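Long-range contacts in endoglucanase (Clostridium thermocellum, PDB 2YIK), which probably hydrolyses internal beta-1,4-glucosidic bonds of cellulose, as a family 9 glycoside hydrolase: residues 439-450 against 465-476; 38-49 against 520-528. All coordinates share one frame; numbering follows the deposited sequence.

Interaction 1 (439-450 against 465-476); sequences VVGYSSNSVKYP and SPHKYVLYGALV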
loop_
_atom_site.group_PDB
_atom_site.type_symbol
_atom_site.label_atom_id
_atom_site.label_comp_id
_atom_site.label_asym_id
_atom_site.label_seq_id
_atom_site.Cartn_x
_atom_site.Cartn_y
_atom_site.Cartn_z
ATOM N N VAL A 439 -4.948 -17.336 3.978
ATOM C CA VAL A 439 -5.822 -16.174 4.118
ATOM C C VAL A 439 -6.696 -16.554 5.314
ATOM O O VAL A 439 -7.500 -17.482 5.215
ATOM C CB VAL A 439 -6.701 -16.007 2.860
ATOM C CG1 VAL A 439 -7.646 -14.827 3.018
ATOM C CG2 VAL A 439 -5.816 -15.825 1.642
ATOM N N VAL A 440 -6.553 -15.873 6.450
ATOM C CA VAL A 440 -7.349 -16.291 7.596
ATOM C C VAL A 440 -8.860 -16.091 7.462
ATOM O O VAL A 440 -9.331 -15.105 6.888
ATOM C CB VAL A 440 -6.802 -15.688 8.949
ATOM C CG1 VAL A 440 -5.703 -14.686 8.687
ATOM C CG2 VAL A 440 -7.923 -15.098 9.770
ATOM N N GLY A 441 -9.605 -17.076 7.966
ATOM C CA GLY A 441 -11.060 -17.039 7.939
ATOM C C GLY A 441 -11.723 -17.419 6.627
ATOM O O GLY A 441 -12.940 -17.554 6.557
ATOM N N TYR A 442 -10.924 -17.612 5.586
ATOM C CA TYR A 442 -11.445 -17.947 4.267
ATOM C C TYR A 442 -12.023 -19.350 4.156
ATOM O O TYR A 442 -13.000 -19.575 3.436
ATOM C CB TYR A 442 -10.334 -17.800 3.223
ATOM C CG TYR A 442 -10.767 -18.047 1.791
ATOM C CD1 TYR A 442 -11.388 -17.043 1.049
ATOM C CD2 TYR A 442 -10.537 -19.277 1.170
ATOM C CE1 TYR A 442 -11.764 -17.250 -0.274
ATOM C CE2 TYR A 442 -10.913 -19.498 -0.159
ATOM C CZ TYR A 442 -11.521 -18.477 -0.872
ATOM O OH TYR A 442 -11.867 -18.665 -2.189
ATOM N N SER A 443 -11.424 -20.291 4.875
ATOM C CA SER A 443 -11.851 -21.676 4.788
ATOM C C SER A 443 -11.585 -22.402 6.104
ATOM O O SER A 443 -10.918 -21.860 6.987
ATOM C CB SER A 443 -11.072 -22.335 3.647
ATOM O OG SER A 443 -11.581 -23.620 3.340
ATOM N N SER A 444 -12.099 -23.623 6.246
ATOM C CA SER A 444 -11.869 -24.367 7.481
ATOM C C SER A 444 -10.390 -24.707 7.622
ATOM O O SER A 444 -9.903 -24.913 8.733
ATOM C CB SER A 444 -12.707 -25.655 7.521
ATOM O OG SER A 444 -12.525 -26.444 6.354
ATOM N N ASN A 445 -9.670 -24.756 6.502
ATOM C CA ASN A 445 -8.246 -25.071 6.553
ATOM C C ASN A 445 -7.323 -23.848 6.541
ATOM O O ASN A 445 -6.141 -23.973 6.231
ATOM C CB ASN A 445 -7.859 -26.011 5.402
ATOM C CG ASN A 445 -8.142 -25.415 4.038
ATOM O OD1 ASN A 445 -7.374 -25.615 3.089
ATOM N ND2 ASN A 445 -9.253 -24.691 3.926
ATOM N N SER A 446 -7.859 -22.678 6.891
ATOM C CA SER A 446 -7.074 -21.438 6.927
ATOM C C SER A 446 -6.266 -21.312 8.220
ATOM O O SER A 446 -6.614 -21.918 9.234
ATOM C CB SER A 446 -8.002 -20.221 6.833
ATOM O OG SER A 446 -8.702 -20.181 5.606
ATOM N N VAL A 447 -5.191 -20.528 8.189
ATOM C CA VAL A 447 -4.405 -20.309 9.395
ATOM C C VAL A 447 -5.358 -19.633 10.383
ATOM O O VAL A 447 -6.241 -18.864 9.980
ATOM C CB VAL A 447 -3.183 -19.395 9.130
ATOM C CG1 VAL A 447 -2.144 -20.146 8.314
ATOM C CG2 VAL A 447 -3.608 -18.154 8.387
ATOM N N LYS A 448 -5.182 -19.908 11.672
ATOM C CA LYS A 448 -6.077 -19.359 12.682
ATOM C C LYS A 448 -5.435 -18.497 13.755
ATOM O O LYS A 448 -6.139 -17.897 14.559
ATOM C CB LYS A 448 -6.840 -20.512 13.348
ATOM C CG LYS A 448 -7.678 -21.314 12.369
ATOM C CD LYS A 448 -7.996 -22.703 12.894
ATOM C CE LYS A 448 -8.985 -23.426 11.984
ATOM N NZ LYS A 448 -8.459 -23.659 10.604
ATOM N N TYR A 449 -4.111 -18.410 13.760
ATOM C CA TYR A 449 -3.423 -17.627 14.785
ATOM C C TYR A 449 -2.549 -16.485 14.274
ATOM O O TYR A 449 -1.355 -16.426 14.591
ATOM C CB TYR A 449 -2.566 -18.559 15.638
ATOM C CG TYR A 449 -3.361 -19.599 16.380
ATOM C CD1 TYR A 449 -3.753 -20.779 15.752
ATOM C CD2 TYR A 449 -3.758 -19.388 17.701
ATOM C CE1 TYR A 449 -4.525 -21.726 16.418
ATOM C CE2 TYR A 449 -4.528 -20.327 18.380
ATOM C CZ TYR A 449 -4.908 -21.492 17.732
ATOM O OH TYR A 449 -5.690 -22.407 18.400
ATOM N N PRO A 450 -3.123 -15.556 13.490
ATOM C CA PRO A 450 -2.282 -14.456 13.001
ATOM C C PRO A 450 -1.647 -13.620 14.120
ATOM O O PRO A 450 -2.202 -13.495 15.218
ATOM C CB PRO A 450 -3.240 -13.644 12.114
ATOM C CG PRO A 450 -4.621 -13.988 12.663
ATOM C CD PRO A 450 -4.495 -15.464 12.956
ATOM N N SER A 465 -3.900 -19.565 23.355
ATOM C CA SER A 465 -5.346 -19.725 23.245
ATOM C C SER A 465 -5.896 -19.257 21.906
ATOM O O SER A 465 -5.255 -18.470 21.206
ATOM C CB SER A 465 -6.034 -18.932 24.350
ATOM O OG SER A 465 -5.352 -19.131 25.570
ATOM N N PRO A 466 -7.100 -19.736 21.539
ATOM C CA PRO A 466 -7.726 -19.341 20.277
ATOM C C PRO A 466 -7.917 -17.829 20.320
ATOM O O PRO A 466 -8.015 -17.236 21.398
ATOM C CB PRO A 466 -9.071 -20.067 20.306
ATOM C CG PRO A 466 -8.786 -21.296 21.112
ATOM C CD PRO A 466 -7.910 -20.758 22.233
ATOM N N HIS A 467 -7.968 -17.202 19.151
ATOM C CA HIS A 467 -8.174 -15.765 19.093
ATOM C C HIS A 467 -9.630 -15.492 19.411
ATOM O O HIS A 467 -10.497 -16.313 19.130
ATOM C CB HIS A 467 -7.829 -15.228 17.701
ATOM C CG HIS A 467 -6.359 -15.168 17.430
ATOM N ND1 HIS A 467 -5.827 -14.538 16.324
ATOM C CD2 HIS A 467 -5.305 -15.656 18.125
ATOM C CE1 HIS A 467 -4.512 -14.640 16.351
ATOM N NE2 HIS A 467 -4.168 -15.316 17.436
ATOM N N LYS A 468 -9.902 -14.342 20.011
ATOM C CA LYS A 468 -11.270 -13.996 20.361
ATOM C C LYS A 468 -12.045 -13.617 19.095
ATOM O O LYS A 468 -13.265 -13.842 19.002
ATOM C CB LYS A 468 -11.260 -12.848 21.386
ATOM C CG LYS A 468 -12.633 -12.426 21.896
ATOM C CD LYS A 468 -13.474 -13.630 22.320
ATOM C CE LYS A 468 -14.975 -13.324 22.224
ATOM N NZ LYS A 468 -15.631 -14.202 21.189
ATOM N N TYR A 469 -11.333 -13.080 18.104
ATOM C CA TYR A 469 -11.956 -12.656 16.849
ATOM C C TYR A 469 -11.227 -13.157 15.609
ATOM O O TYR A 469 -10.006 -13.294 15.601
ATOM C CB TYR A 469 -12.021 -11.130 16.810
ATOM C CG TYR A 469 -12.605 -10.537 18.064
ATOM C CD1 TYR A 469 -13.962 -10.665 18.353
ATOM C CD2 TYR A 469 -11.794 -9.868 18.978
ATOM C CE1 TYR A 469 -14.500 -10.136 19.529
ATOM C CE2 TYR A 469 -12.317 -9.340 20.154
ATOM C CZ TYR A 469 -13.668 -9.476 20.423
ATOM O OH TYR A 469 -14.182 -8.950 21.591
ATOM N N VAL A 470 -11.991 -13.416 14.555
ATOM C CA VAL A 470 -11.434 -13.902 13.298
ATOM C C VAL A 470 -11.033 -12.735 12.393
ATOM O O VAL A 470 -11.881 -11.946 11.966
ATOM C CB VAL A 470 -12.454 -14.789 12.548
ATOM C CG1 VAL A 470 -11.838 -15.326 11.263
ATOM C CG2 VAL A 470 -12.903 -15.946 13.449
ATOM N N LEU A 471 -9.735 -12.639 12.116
ATOM C CA LEU A 471 -9.175 -11.584 11.267
ATOM C C LEU A 471 -9.402 -11.938 9.796
ATOM O O LEU A 471 -8.454 -12.207 9.058
ATOM C CB LEU A 471 -7.675 -11.454 11.553
ATOM C CG LEU A 471 -6.830 -10.323 10.957
ATOM C CD1 LEU A 471 -7.239 -8.977 11.567
ATOM C CD2 LEU A 471 -5.353 -10.607 11.242
ATOM N N TYR A 472 -10.664 -11.928 9.374
ATOM C CA TYR A 472 -11.039 -12.270 8.000
ATOM C C TYR A 472 -10.229 -11.576 6.914
ATOM O O TYR A 472 -10.020 -10.363 6.967
ATOM C CB TYR A 472 -12.521 -11.958 7.765
ATOM C CG TYR A 472 -13.481 -12.893 8.457
ATOM C CD1 TYR A 472 -13.664 -14.196 7.994
ATOM C CD2 TYR A 472 -14.194 -12.483 9.585
ATOM C CE1 TYR A 472 -14.532 -15.070 8.630
ATOM C CE2 TYR A 472 -15.069 -13.352 10.241
ATOM C CZ TYR A 472 -15.235 -14.644 9.755
ATOM O OH TYR A 472 -16.115 -15.505 10.375
ATOM N N GLY A 473 -9.770 -12.362 5.938
ATOM C CA GLY A 473 -9.036 -11.818 4.810
ATOM C C GLY A 473 -7.568 -11.482 4.937
ATOM O O GLY A 473 -6.945 -11.077 3.955
ATOM N N ALA A 474 -7.004 -11.635 6.127
ATOM C CA ALA A 474 -5.589 -11.335 6.310
ATOM C C ALA A 474 -4.722 -12.391 5.617
ATOM O O ALA A 474 -4.967 -13.591 5.753
ATOM C CB ALA A 474 -5.251 -11.283 7.795
ATOM N N LEU A 475 -3.723 -11.934 4.865
ATOM C CA LEU A 475 -2.798 -12.831 4.176
ATOM C C LEU A 475 -1.536 -12.825 5.022
ATOM O O LEU A 475 -0.850 -11.807 5.109
ATOM C CB LEU A 475 -2.477 -12.317 2.770
ATOM C CG LEU A 475 -1.390 -13.063 1.988
ATOM C CD1 LEU A 475 -1.849 -14.476 1.670
ATOM C CD2 LEU A 475 -1.079 -12.308 0.696
ATOM N N VAL A 476 -1.237 -13.950 5.663
ATOM C CA VAL A 476 -0.056 -14.020 6.512
ATOM C C VAL A 476 1.243 -14.125 5.708
ATOM O O VAL A 476 1.222 -14.377 4.501
ATOM C CB VAL A 476 -0.161 -15.208 7.475
ATOM C CG1 VAL A 476 -1.431 -15.071 8.319
ATOM C CG2 VAL A 476 -0.172 -16.515 6.693
HETATM O O HOH W 1 -7.652 -18.799 16.877
#

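Interaction 2 (38-49 against 520-528); sequences YNYAKALQYSMF and SMQIDPSMP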
loop_
_atom_site.group_PDB
_atom_site.type_symbol
_atom_site.label_atom_id
_atom_site.label_comp_id
_atom_site.label_asym_id
_atom_site.label_seq_id
_atom_site.Cartn_x
_atom_site.Cartn_y
_atom_site.Cartn_z
ATOM N N TYR A 38 -11.389 -22.425 -4.492
ATOM C CA TYR A 38 -10.598 -21.328 -5.134
ATOM C C TYR A 38 -11.555 -20.364 -5.820
ATOM O O TYR A 38 -11.613 -20.255 -7.046
ATOM C CB TYR A 38 -9.601 -21.935 -6.118
ATOM C CG TYR A 38 -8.807 -23.042 -5.459
ATOM C CD1 TYR A 38 -8.195 -22.843 -4.217
ATOM C CD2 TYR A 38 -8.737 -24.311 -6.029
ATOM C CE1 TYR A 38 -7.540 -23.888 -3.553
ATOM C CE2 TYR A 38 -8.085 -25.364 -5.373
ATOM C CZ TYR A 38 -7.493 -25.144 -4.137
ATOM O OH TYR A 38 -6.878 -26.189 -3.471
ATOM N N ASN A 39 -12.295 -19.668 -4.963
ATOM C CA ASN A 39 -13.311 -18.684 -5.313
ATOM C C ASN A 39 -12.670 -17.300 -5.187
ATOM O O ASN A 39 -12.486 -16.800 -4.081
ATOM C CB ASN A 39 -14.464 -18.835 -4.312
ATOM C CG ASN A 39 -15.613 -17.887 -4.576
ATOM O OD1 ASN A 39 -15.465 -16.886 -5.278
ATOM N ND2 ASN A 39 -16.774 -18.193 -3.993
ATOM N N TYR A 40 -12.345 -16.683 -6.319
ATOM C CA TYR A 40 -11.695 -15.381 -6.310
ATOM C C TYR A 40 -12.603 -14.215 -5.956
ATOM O O TYR A 40 -12.124 -13.177 -5.504
ATOM C CB TYR A 40 -11.005 -15.144 -7.654
ATOM C CG TYR A 40 -10.182 -16.337 -8.084
ATOM C CD1 TYR A 40 -9.204 -16.876 -7.239
ATOM C CD2 TYR A 40 -10.430 -16.980 -9.298
ATOM C CE1 TYR A 40 -8.505 -18.031 -7.591
ATOM C CE2 TYR A 40 -9.735 -18.134 -9.657
ATOM C CZ TYR A 40 -8.782 -18.654 -8.800
ATOM O OH TYR A 40 -8.139 -19.812 -9.156
ATOM N N ALA A 41 -13.909 -14.379 -6.156
ATOM C CA ALA A 41 -14.855 -13.317 -5.813
ATOM C C ALA A 41 -14.898 -13.205 -4.297
ATOM O O ALA A 41 -14.877 -12.111 -3.732
ATOM C CB ALA A 41 -16.251 -13.638 -6.355
ATOM N N LYS A 42 -14.951 -14.353 -3.637
ATOM C CA LYS A 42 -14.980 -14.389 -2.184
ATOM C C LYS A 42 -13.625 -13.952 -1.629
ATOM O O LYS A 42 -13.550 -13.319 -0.575
ATOM C CB LYS A 42 -15.310 -15.804 -1.706
ATOM C CG LYS A 42 -15.206 -15.980 -0.203
ATOM C CD LYS A 42 -15.493 -17.419 0.237
ATOM C CE LYS A 42 -15.022 -17.635 1.675
ATOM N NZ LYS A 42 -15.412 -18.969 2.217
ATOM N N ALA A 43 -12.552 -14.294 -2.336
ATOM C CA ALA A 43 -11.210 -13.923 -1.892
ATOM C C ALA A 43 -11.085 -12.401 -1.899
ATOM O O ALA A 43 -10.537 -11.804 -0.970
ATOM C CB ALA A 43 -10.168 -14.548 -2.807
ATOM N N LEU A 44 -11.604 -11.778 -2.950
ATOM C CA LEU A 44 -11.576 -10.323 -3.070
ATOM C C LEU A 44 -12.368 -9.723 -1.914
ATOM O O LEU A 44 -11.893 -8.829 -1.208
ATOM C CB LEU A 44 -12.199 -9.881 -4.402
ATOM C CG LEU A 44 -12.384 -8.369 -4.575
ATOM C CD1 LEU A 44 -11.027 -7.680 -4.458
ATOM C CD2 LEU A 44 -13.020 -8.058 -5.927
ATOM N N GLN A 45 -13.586 -10.222 -1.724
ATOM C CA GLN A 45 -14.441 -9.742 -0.648
ATOM C C GLN A 45 -13.719 -9.797 0.687
ATOM O O GLN A 45 -13.611 -8.790 1.390
ATOM C CB GLN A 45 -15.718 -10.580 -0.574
ATOM C CG GLN A 45 -16.503 -10.385 0.707
ATOM C CD GLN A 45 -17.658 -11.372 0.847
ATOM O OE1 GLN A 45 -17.518 -12.556 0.533
ATOM N NE2 GLN A 45 -18.796 -10.891 1.335
ATOM N N TYR A 46 -13.226 -10.979 1.036
ATOM C CA TYR A 46 -12.519 -11.165 2.292
ATOM C C TYR A 46 -11.250 -10.325 2.434
ATOM O O TYR A 46 -10.995 -9.764 3.499
ATOM C CB TYR A 46 -12.167 -12.646 2.481
ATOM C CG TYR A 46 -13.277 -13.487 3.078
ATOM C CD1 TYR A 46 -14.568 -13.447 2.555
ATOM C CD2 TYR A 46 -13.029 -14.338 4.153
ATOM C CE1 TYR A 46 -15.583 -14.231 3.085
ATOM C CE2 TYR A 46 -14.038 -15.130 4.696
ATOM C CZ TYR A 46 -15.314 -15.073 4.155
ATOM O OH TYR A 46 -16.316 -15.863 4.672
ATOM N N SER A 47 -10.463 -10.228 1.365
ATOM C CA SER A 47 -9.197 -9.489 1.411
ATOM C C SER A 47 -9.239 -8.092 2.030
ATOM O O SER A 47 -8.309 -7.706 2.735
ATOM C CB SER A 47 -8.563 -9.399 0.009
ATOM O OG SER A 47 -9.253 -8.499 -0.840
ATOM N N MET A 48 -10.305 -7.337 1.784
ATOM C CA MET A 48 -10.384 -5.980 2.320
ATOM C C MET A 48 -10.682 -5.878 3.804
ATOM O O MET A 48 -10.385 -4.857 4.428
ATOM C CB MET A 48 -11.396 -5.150 1.525
ATOM C CG MET A 48 -10.898 -4.821 0.133
ATOM S SD MET A 48 -12.063 -3.951 -0.932
ATOM C CE MET A 48 -12.942 -5.295 -1.615
ATOM N N PHE A 49 -11.251 -6.928 4.383
ATOM C CA PHE A 49 -11.579 -6.890 5.801
ATOM C C PHE A 49 -10.386 -6.724 6.720
ATOM O O PHE A 49 -10.551 -6.334 7.873
ATOM C CB PHE A 49 -12.392 -8.123 6.186
ATOM C CG PHE A 49 -13.832 -8.003 5.815
ATOM C CD1 PHE A 49 -14.747 -7.421 6.691
ATOM C CD2 PHE A 49 -14.265 -8.406 4.561
ATOM C CE1 PHE A 49 -16.076 -7.235 6.308
ATOM C CE2 PHE A 49 -15.579 -8.227 4.170
ATOM C CZ PHE A 49 -16.491 -7.642 5.045
ATOM N N SER A 520 -20.001 -19.864 -10.574
ATOM C CA SER A 520 -19.841 -20.646 -9.355
ATOM C C SER A 520 -19.146 -19.811 -8.276
ATOM O O SER A 520 -19.239 -20.122 -7.081
ATOM C CB SER A 520 -19.018 -21.901 -9.629
ATOM O OG SER A 520 -17.634 -21.651 -9.419
ATOM N N MET A 521 -18.470 -18.740 -8.686
ATOM C CA MET A 521 -17.759 -17.891 -7.734
ATOM C C MET A 521 -18.619 -16.772 -7.177
ATOM O O MET A 521 -18.680 -15.684 -7.750
ATOM C CB MET A 521 -16.509 -17.315 -8.396
ATOM C CG MET A 521 -15.482 -18.380 -8.694
ATOM S SD MET A 521 -13.964 -17.701 -9.325
ATOM C CE MET A 521 -13.250 -19.178 -10.059
ATOM N N GLN A 522 -19.264 -17.053 -6.047
ATOM C CA GLN A 522 -20.149 -16.102 -5.381
ATOM C C GLN A 522 -19.518 -15.554 -4.108
ATOM O O GLN A 522 -18.765 -16.258 -3.443
ATOM C CB GLN A 522 -21.464 -16.788 -4.997
ATOM C CG GLN A 522 -22.253 -17.365 -6.158
ATOM C CD GLN A 522 -22.488 -16.342 -7.249
ATOM O OE1 GLN A 522 -22.658 -15.142 -6.971
ATOM N NE2 GLN A 522 -22.509 -16.802 -8.500
ATOM N N ILE A 523 -19.822 -14.303 -3.770
ATOM C CA ILE A 523 -19.291 -13.732 -2.540
ATOM C C ILE A 523 -20.078 -14.375 -1.397
ATOM O O ILE A 523 -21.111 -15.009 -1.626
ATOM C CB ILE A 523 -19.417 -12.156 -2.486
ATOM C CG1 ILE A 523 -20.888 -11.703 -2.433
ATOM C CG2 ILE A 523 -18.641 -11.536 -3.645
ATOM C CD1 ILE A 523 -21.803 -12.430 -3.395
ATOM N N ASP A 524 -19.562 -14.240 -0.180
ATOM C CA ASP A 524 -20.187 -14.799 1.013
ATOM C C ASP A 524 -21.264 -13.823 1.501
ATOM O O ASP A 524 -20.952 -12.758 2.032
ATOM C CB ASP A 524 -19.111 -15.009 2.083
ATOM C CG ASP A 524 -19.677 -15.476 3.402
ATOM O OD1 ASP A 524 -20.913 -15.601 3.510
ATOM O OD2 ASP A 524 -18.885 -15.714 4.341
ATOM N N PRO A 525 -22.549 -14.192 1.356
ATOM C CA PRO A 525 -23.647 -13.318 1.780
ATOM C C PRO A 525 -23.783 -13.070 3.278
ATOM O O PRO A 525 -24.489 -12.147 3.692
ATOM C CB PRO A 525 -24.874 -14.009 1.186
ATOM C CG PRO A 525 -24.538 -15.460 1.372
ATOM C CD PRO A 525 -23.054 -15.533 0.993
ATOM N N SER A 526 -23.098 -13.863 4.094
ATOM C CA SER A 526 -23.198 -13.686 5.536
ATOM C C SER A 526 -22.197 -12.680 6.120
ATOM O O SER A 526 -22.225 -12.409 7.320
ATOM C CB SER A 526 -23.021 -15.028 6.242
ATOM O OG SER A 526 -21.650 -15.382 6.297
ATOM N N MET A 527 -21.314 -12.129 5.290
ATOM C CA MET A 527 -20.325 -11.155 5.775
ATOM C C MET A 527 -20.935 -9.766 5.931
ATOM O O MET A 527 -21.842 -9.399 5.181
ATOM C CB MET A 527 -19.139 -11.061 4.804
ATOM C CG MET A 527 -18.205 -12.268 4.807
ATOM S SD MET A 527 -17.306 -12.444 6.354
ATOM C CE MET A 527 -15.792 -11.450 6.005
ATOM N N PRO A 528 -20.441 -8.975 6.903
ATOM C CA PRO A 528 -20.928 -7.615 7.163
ATOM C C PRO A 528 -20.882 -6.816 5.858
ATOM O O PRO A 528 -20.076 -7.119 4.980
ATOM C CB PRO A 528 -19.942 -7.100 8.207
ATOM C CG PRO A 528 -19.592 -8.341 8.960
ATOM C CD PRO A 528 -19.361 -9.324 7.841
HETATM O O HOH W 2 -18.991 -8.067 2.416
#

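Interaction 1 (439-450 against 465-476)
Val-440 is held by both of its backbone polar atoms: its N donates to Ala-474 O at 2.9 Å, and its O accepts from Gly-473 N. The first bond, with one between Val-476 and Tyr-438, flanks a single beta bridge pairing Val-439 with Leu-475. Both loops make a type II turn here, Val-439 to Tyr-442 and Leu-471 to Ala-474. Packing is close. Val-440 CG1 lies beside Ala-474 CB, and CG2 is on the side of Leu-471 and Val-470. Val-447 and Val-476 meet tip to tip, CG2 to CG1 at 3.8 Å. The side chains of Pro-450 and Leu-471 run past each other in opposite directions, CG to CD2 3.7 Å.

The other end is looser and wetter. With CG anti to its carbonyl carbon (chi1 -62°), Tyr-449 brings its CD2/CE2 edge to Ser-465 O and the His-467 face, an offset edge-to-face pair with centroids 5.6 Å apart and planes at 80°. A water bridges the backbones, donating to Lys-448 O and accepting from His-467 N. His-467 NE2 is hydrogen-bonded to Thr-489.

The chemistry thus divides: direct amide bonds sealed by aliphatic branches fix the inner end, whereas a water and an aromatic edge join the outer end.

Interaction 2 (38-49 against 520-528)
Gln-45 and Asp-524 join the first helix of the domain to the loop after helix 499-516 through a two-bond amide pairing. Gln-45 OE1 accepts from Asp-524 N at 2.7 Å, and its NE2 donates to Asp-524 O with a nearly straight N-H...O angle of 169°. NE2 also donates to a water that bridges to Pro-528 O. The aspartate side chain adds a third tie: Tyr-46 OH donates to the anti lone pair of Asp-524 OD2 at 2.6 Å, ring and carboxylate nearly coplanar. Asp-524 OD1 accepts from Ser-526 N, an Asx turn, and also from Ser-526 OG.

Met-527 can be followed outward. Met-527 CB lies 3.5 Å from Gln-45 NE2, and CG comes next to Tyr-46 CE1. Bends at chi2 (-67°) and chi3 (-90°) then fold the chain between two rings. SD stands oblique to the Tyr-46 ring, a Met-aromatic contact. Met-527 CE lies over the faces of both rings, 4.0 Å from the Tyr-46 centroid and 3.7 Å from that of Phe-49, both as CH-pi contacts. Lys-42 CE covers the opposite face of Tyr-46.

At the other end, Met-521 runs extended past Asn-39, with Met-521 CB 3.3 Å from Asn-39 OD1. Its SD lies oblique to the Tyr-40 ring, a Met-aromatic contact, and takes a weak bond from Tyr-40 N. Asn-39 ND2 donates to Gln-522 O at 2.8 Å, while OD1 receives Lys-42 N. An asparagine N-cap that also grips this loop thus starts the first helix of the (alpha/alpha)6-barrel domain characteristic of family 9 glycoside hydrolases, close to both ends of the modelled chain.

The two interactions adjoin, their centres 15 Å apart on the same side of the chain's centre, and the helix of 38-49 is shared ground between them. Tyr-442 of interaction 1 reaches it twice: its OH lies 2.7 Å from Asn-39 O, and its O lies 2.8 Å from Lys-42 NZ, both probable hydrogen bonds, with a cation-pi contact between the same lysine and the tyrosine ring. Tyr-46 meets Tyr-472 with planes at about 90°. Interaction 1 leads toward the active site, the side chain of Pro-450 being about 6 Å from that of His-451, the predicted active-site residue; interaction 2 lies away from the annotated sites.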